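Local coordinates for protein possible metal-dependent hydrolase (Veillonella parvula, PDB 3RPC) that is probably a zinc-dependent hydrolase of the metallo-beta-lactamase superfamily, with two zinc ions bound, whose substrate is not established, at residues 203-206 / 207-211; 235-238 / 239-243. One frame throughout, in Å; residues are numbered along the deposited sequence.

Both contacts are helix starts, and in each an aspartate at the third helical residue turns back to take the backbone N-H of the N-cap residue. Contact 1 (203-206 / 207-211) is the more buried: glycine is the cap, selenomethionine lies against the aspartate, and the loop leading in passes the zinc site. Contact 2 (235-238 / 239-243), farther from the centre of the chain, is partly buried; there a serine completes a full capping box, and two arginines run beside each other to carboxylates outside the helix turn. The two helices pack together through T207 and I210 on one and V240 and F243 on the other, with I210 CD1 and V240 CG1 3.6 Å apart.

Contact 1: residues 203-206 / 207-211; sequences IIMG and TKDIG
D209 reaches back from the first turn of helix 207-216 to M205, a selenomethionine, and G206, the two residues leading into it. D209 CB sits 3.5 Å from G206 O and also near M205 CG. The torsion that sets CG beside the backbone N (chi1 -51°) swings the carboxylate toward the start of the helix. There D209 CG lies 3.4 Å from M205 CG, the two side chains crossing at about a right angle. At the tip the oxygens part company. D209 OD2 takes the N-H of G206 at 2.8 Å in a nearly straight bond. The donor comes from the anti side, 24° out of the carboxylate plane. D209 OD1 forms a salt bridge with R212, three residues further along the same helix. G206 is the N-cap; with no side chain it offers no return bond to D209 N, so no capping box forms. G206 O accepts I210 N at 3.3 Å, opening the helical ladder, and a weak bond from D209 N. Upstream, I204 touches the zinc ligands H132, D168 and H226. M205 and D209 both rest on M189 of strand 186-190, while T207 and I210 pack against V240 of helix 237-246.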
ATOM      1  N   ILE A 203      -2.993   3.688 -15.959  1.00 14.55           N
ATOM      2  CA  ILE A 203      -2.080   3.177 -14.943  1.00 14.50           C
ATOM      3  C   ILE A 203      -1.429   4.272 -14.104  1.00 16.23           C
ATOM      4  O   ILE A 203      -0.736   3.969 -13.134  1.00 15.88           O
ATOM      5  CB  ILE A 203      -0.979   2.304 -15.562  1.00 15.52           C
ATOM      6  CG1 ILE A 203      -0.182   3.112 -16.597  1.00 17.45           C
ATOM      7  CG2 ILE A 203      -1.595   1.046 -16.179  1.00 19.50           C
ATOM      8  CD1 ILE A 203       1.041   2.377 -17.162  1.00 22.63           C
ATOM      9  N   ILE A 204      -1.601   5.534 -14.492  1.00 14.97           N
ATOM     10  CA  ILE A 204      -1.117   6.647 -13.682  1.00 14.30           C
ATOM     11  C   ILE A 204      -2.217   7.699 -13.604  1.00 15.58           C
ATOM     12  O   ILE A 204      -3.386   7.390 -13.827  1.00 17.59           O
ATOM     13  CB  ILE A 204       0.222   7.255 -14.199  1.00 14.80           C
ATOM     14  CG1 ILE A 204       0.112   7.733 -15.650  1.00 15.53           C
ATOM     15  CG2 ILE A 204       1.350   6.220 -14.091  1.00 15.70           C
ATOM     16  CD1 ILE A 204       1.368   8.485 -16.165  1.00 15.23           C
HETATM   17  N   MSE A 205      -1.852   8.924 -13.260  1.00 13.71           N
HETATM   18  CA  MSE A 205      -2.830  10.004 -13.124  1.00 13.18           C
HETATM   19  C   MSE A 205      -3.014  10.831 -14.403  1.00 12.34           C
HETATM   20  O   MSE A 205      -2.271  10.675 -15.377  1.00 14.25           O
HETATM   21  CB  MSE A 205      -2.434  10.910 -11.958  1.00 12.93           C
HETATM   22  CG  MSE A 205      -2.684  10.262 -10.606  1.00 15.70           C
HETATM   23 SE   MSE A 205      -1.850  11.248  -9.168  0.62 15.60          SE
HETATM   24  CE  MSE A 205      -2.506  10.172  -7.695  1.00 15.62           C
ATOM     25  N   GLY A 206      -4.039  11.682 -14.395  1.00 14.13           N
ATOM     26  CA  GLY A 206      -4.305  12.615 -15.476  1.00 14.44           C
ATOM     27  C   GLY A 206      -4.949  13.885 -14.947  1.00 15.05           C
ATOM     28  O   GLY A 206      -4.792  14.237 -13.774  1.00 14.20           O
ATOM     29  N   THR A 207      -5.694  14.577 -15.805  1.00 14.44           N
ATOM     30  CA  THR A 207      -6.267  15.862 -15.428  1.00 14.61           C
ATOM     31  C   THR A 207      -7.261  15.769 -14.262  1.00 13.26           C
ATOM     32  O   THR A 207      -7.302  16.667 -13.419  1.00 14.97           O
ATOM     33  CB  THR A 207      -6.931  16.568 -16.620  1.00 16.17           C
ATOM     34  OG1 THR A 207      -7.821  15.656 -17.275  1.00 16.09           O
ATOM     35  CG2 THR A 207      -5.869  17.055 -17.608  1.00 17.81           C
ATOM     36  N   LYS A 208      -8.041  14.686 -14.196  1.00 12.25           N
ATOM     37  CA  LYS A 208      -8.982  14.546 -13.083  1.00 14.07           C
ATOM     38  C   LYS A 208      -8.258  14.648 -11.744  1.00 15.07           C
ATOM     39  O   LYS A 208      -8.734  15.289 -10.798  1.00 16.89           O
ATOM     40  CB  LYS A 208      -9.731  13.222 -13.169  1.00 19.23           C
ATOM     41  CG  LYS A 208     -10.881  13.098 -12.197  1.00 29.26           C
ATOM     42  CD  LYS A 208     -11.693  11.834 -12.472  1.00 39.35           C
ATOM     43  CE  LYS A 208     -12.033  11.687 -13.954  1.00 43.56           C
ATOM     44  NZ  LYS A 208     -13.048  12.670 -14.429  1.00 44.83           N
ATOM     45  N   ASP A 209      -7.095  14.005 -11.669  1.00 13.51           N
ATOM     46  CA  ASP A 209      -6.284  14.015 -10.458  1.00 13.59           C
ATOM     47  C   ASP A 209      -5.702  15.385 -10.146  1.00 14.49           C
ATOM     48  O   ASP A 209      -5.580  15.764  -8.984  1.00 15.50           O
ATOM     49  CB  ASP A 209      -5.182  12.964 -10.582  1.00 14.42           C
ATOM     50  CG  ASP A 209      -5.746  11.618 -10.976  1.00 13.56           C
ATOM     51  OD1 ASP A 209      -6.222  10.903 -10.072  1.00 16.18           O
ATOM     52  OD2 ASP A 209      -5.793  11.302 -12.186  1.00 14.36           O
ATOM     53  N   ILE A 210      -5.335  16.131 -11.183  1.00 14.79           N
ATOM     54  CA  ILE A 210      -4.837  17.473 -10.959  1.00 14.56           C
ATOM     55  C   ILE A 210      -5.917  18.331 -10.314  1.00 13.94           C
ATOM     56  O   ILE A 210      -5.663  19.051  -9.357  1.00 17.05           O
ATOM     57  CB  ILE A 210      -4.369  18.119 -12.269  1.00 15.38           C
ATOM     58  CG1 ILE A 210      -3.215  17.320 -12.868  1.00 15.33           C
ATOM     59  CG2 ILE A 210      -3.975  19.585 -12.042  1.00 18.04           C
ATOM     60  CD1 ILE A 210      -2.698  17.906 -14.179  1.00 14.37           C
ATOM     61  N   GLY A 211      -7.137  18.253 -10.837  1.00 13.78           N
ATOM     62  CA  GLY A 211      -8.214  19.038 -10.265  1.00 17.16           C
ATOM     63  C   GLY A 211      -8.446  18.636  -8.817  1.00 15.88           C
ATOM     64  O   GLY A 211      -8.656  19.489  -7.947  1.00 17.08           O
TER

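Contact 2: residues 235-238 / 239-243; sequences TSRK and DVRKF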
ATOM      1  N   THR A 235      -2.394  11.884 -22.278  1.00 13.45           N
ATOM      2  CA  THR A 235      -2.612  13.262 -21.861  1.00 13.04           C
ATOM      3  C   THR A 235      -1.292  14.018 -21.983  1.00 13.69           C
ATOM      4  O   THR A 235      -0.290  13.642 -21.361  1.00 15.06           O
ATOM      5  CB  THR A 235      -3.126  13.333 -20.426  1.00 15.37           C
ATOM      6  OG1 THR A 235      -4.438  12.747 -20.371  1.00 15.24           O
ATOM      7  CG2 THR A 235      -3.185  14.780 -19.935  1.00 16.08           C
ATOM      8  N   SER A 236      -1.299  15.080 -22.785  1.00 14.29           N
ATOM      9  CA  SER A 236      -0.098  15.843 -23.119  1.00 14.50           C
ATOM     10  C   SER A 236       0.005  17.117 -22.284  1.00 14.90           C
ATOM     11  O   SER A 236      -0.932  17.482 -21.580  1.00 15.32           O
ATOM     12  CB  SER A 236      -0.165  16.242 -24.592  1.00 14.27           C
ATOM     13  OG  SER A 236      -1.262  17.121 -24.805  1.00 17.62           O
ATOM     14  N   ARG A 237       1.135  17.815 -22.359  1.00 14.72           N
ATOM     15  CA  ARG A 237       1.219  19.121 -21.713  1.00 14.21           C
ATOM     16  C   ARG A 237       0.123  20.057 -22.235  1.00 16.41           C
ATOM     17  O   ARG A 237      -0.491  20.800 -21.460  1.00 14.94           O
ATOM     18  CB  ARG A 237       2.579  19.765 -21.962  1.00 16.42           C
ATOM     19  CG  ARG A 237       3.734  19.190 -21.169  1.00 16.55           C
ATOM     20  CD  ARG A 237       4.930  20.090 -21.428  1.00 17.57           C
ATOM     21  NE  ARG A 237       6.092  19.762 -20.616  1.00 19.64           N
ATOM     22  CZ  ARG A 237       7.037  18.901 -20.965  1.00 14.47           C
ATOM     23  NH1 ARG A 237       8.044  18.699 -20.132  1.00 16.47           N
ATOM     24  NH2 ARG A 237       6.968  18.247 -22.121  1.00 17.06           N
ATOM     25  N   LYS A 238      -0.104  20.036 -23.546  1.00 15.08           N
ATOM     26  CA  LYS A 238      -1.132  20.884 -24.153  1.00 17.09           C
ATOM     27  C   LYS A 238      -2.482  20.585 -23.504  1.00 15.30           C
ATOM     28  O   LYS A 238      -3.241  21.503 -23.167  1.00 16.42           O
ATOM     29  CB  LYS A 238      -1.209  20.643 -25.664  1.00 21.66           C
ATOM     30  CG  LYS A 238      -0.090  21.272 -26.471  1.00 35.17           C
ATOM     31  CD  LYS A 238      -0.189  20.841 -27.929  1.00 41.16           C
ATOM     32  CE  LYS A 238       0.966  21.376 -28.763  1.00 51.24           C
ATOM     33  NZ  LYS A 238       0.965  20.786 -30.134  1.00 56.13           N
ATOM     34  N   ASP A 239      -2.772  19.298 -23.310  1.00 14.53           N
ATOM     35  CA  ASP A 239      -4.031  18.875 -22.690  1.00 13.94           C
ATOM     36  C   ASP A 239      -4.143  19.416 -21.265  1.00 14.30           C
ATOM     37  O   ASP A 239      -5.184  19.936 -20.857  1.00 15.32           O
ATOM     38  CB  ASP A 239      -4.145  17.351 -22.657  1.00 15.81           C
ATOM     39  CG  ASP A 239      -4.155  16.722 -24.040  1.00 19.48           C
ATOM     40  OD1 ASP A 239      -4.384  17.444 -25.033  1.00 19.53           O
ATOM     41  OD2 ASP A 239      -3.947  15.490 -24.127  1.00 18.22           O
ATOM     42  N   VAL A 240      -3.066  19.301 -20.499  1.00 13.41           N
ATOM     43  CA  VAL A 240      -3.113  19.756 -19.119  1.00 13.26           C
ATOM     44  C   VAL A 240      -3.251  21.273 -19.069  1.00 15.46           C
ATOM     45  O   VAL A 240      -3.997  21.807 -18.246  1.00 14.33           O
ATOM     46  CB  VAL A 240      -1.880  19.287 -18.326  1.00 13.42           C
ATOM     47  CG1 VAL A 240      -1.801  20.014 -16.984  1.00 15.07           C
ATOM     48  CG2 VAL A 240      -1.936  17.783 -18.118  1.00 15.85           C
ATOM     49  N   ARG A 241      -2.546  21.967 -19.957  1.00 15.36           N
ATOM     50  CA  ARG A 241      -2.629  23.427 -19.985  1.00 14.47           C
ATOM     51  C   ARG A 241      -4.049  23.928 -20.271  1.00 12.97           C
ATOM     52  O   ARG A 241      -4.516  24.882 -19.631  1.00 14.82           O
ATOM     53  CB  ARG A 241      -1.599  24.010 -20.959  1.00 12.34           C
ATOM     54  CG  ARG A 241      -0.200  23.872 -20.387  1.00 14.35           C
ATOM     55  CD  ARG A 241       0.872  24.157 -21.396  1.00 17.56           C
ATOM     56  NE  ARG A 241       2.175  24.108 -20.742  1.00 17.88           N
ATOM     57  CZ  ARG A 241       3.309  23.813 -21.366  1.00 19.12           C
ATOM     58  NH1 ARG A 241       3.301  23.536 -22.664  1.00 19.09           N
ATOM     59  NH2 ARG A 241       4.448  23.791 -20.684  1.00 20.76           N
ATOM     60  N   LYS A 242      -4.753  23.263 -21.188  1.00 14.55           N
ATOM     61  CA  LYS A 242      -6.139  23.636 -21.481  1.00 13.86           C
ATOM     62  C   LYS A 242      -7.015  23.427 -20.245  1.00 16.01           C
ATOM     63  O   LYS A 242      -7.850  24.266 -19.895  1.00 16.14           O
ATOM     64  CB  LYS A 242      -6.687  22.807 -22.649  1.00 17.47           C
ATOM     65  CG  LYS A 242      -8.129  23.182 -23.031  1.00 17.66           C
ATOM     66  CD  LYS A 242      -8.584  22.545 -24.347  1.00 18.91           C
ATOM     67  CE  LYS A 242      -8.656  21.027 -24.264  1.00 19.91           C
ATOM     68  NZ  LYS A 242      -9.333  20.452 -25.490  1.00 18.59           N
ATOM     69  N   PHE A 243      -6.803  22.305 -19.576  1.00 15.00           N
ATOM     70  CA  PHE A 243      -7.609  21.938 -18.426  1.00 13.81           C
ATOM     71  C   PHE A 243      -7.404  22.921 -17.282  1.00 14.46           C
ATOM     72  O   PHE A 243      -8.373  23.389 -16.675  1.00 15.10           O
ATOM     73  CB  PHE A 243      -7.242  20.516 -17.994  1.00 16.11           C
ATOM     74  CG  PHE A 243      -7.938  20.049 -16.749  1.00 15.13           C
ATOM     75  CD1 PHE A 243      -9.197  19.488 -16.819  1.00 15.53           C
ATOM     76  CD2 PHE A 243      -7.311  20.152 -15.516  1.00 15.68           C
ATOM     77  CE1 PHE A 243      -9.834  19.042 -15.666  1.00 14.38           C
ATOM     78  CE2 PHE A 243      -7.950  19.716 -14.352  1.00 16.44           C
ATOM     79  CZ  PHE A 243      -9.204  19.156 -14.436  1.00 15.96           C
TER
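T235 touches the first turn of helix 237-246 with its methyl: T235 CG2 lies 3.7 Å from V240 CG2 and near D239 CB. The next residue, S236, is the N-cap, and with D239 it forms a capping box. S236 OG accepts D239 N at 3.0 Å, placed there by a chi1 of 64° that tucks the hydroxyl between the backbone N and the carbonyl carbon. In return D239 OD2 accepts S236 N at 3.0 Å, the donor standing above the carboxylate plane, 53° out of it. The two reciprocal bonds satisfy N-H groups that have no preceding turn to bond to, and S236 O starts the regular ladder by accepting V240 N. R237 follows, extended from CG to NE and lying alongside R241, which points the same way. The guanidinium planes are 29° apart, and R237 CB lies over one face of the R241 group toward its rim, with R237 CD 3.8 Å from R241 NH2. R237 NE and R241 NH2 are 4.4 Å apart. R237 forms salt bridges with D228 and D258, and R241 with E257, which probably offset the two like charges; they fasten the helix to the loops around it in the beta-alpha-beta unit of strands 221-225 and 253-254. K238 meets the next turn with its backbone, K238 O accepting K242 N at 3.0 Å.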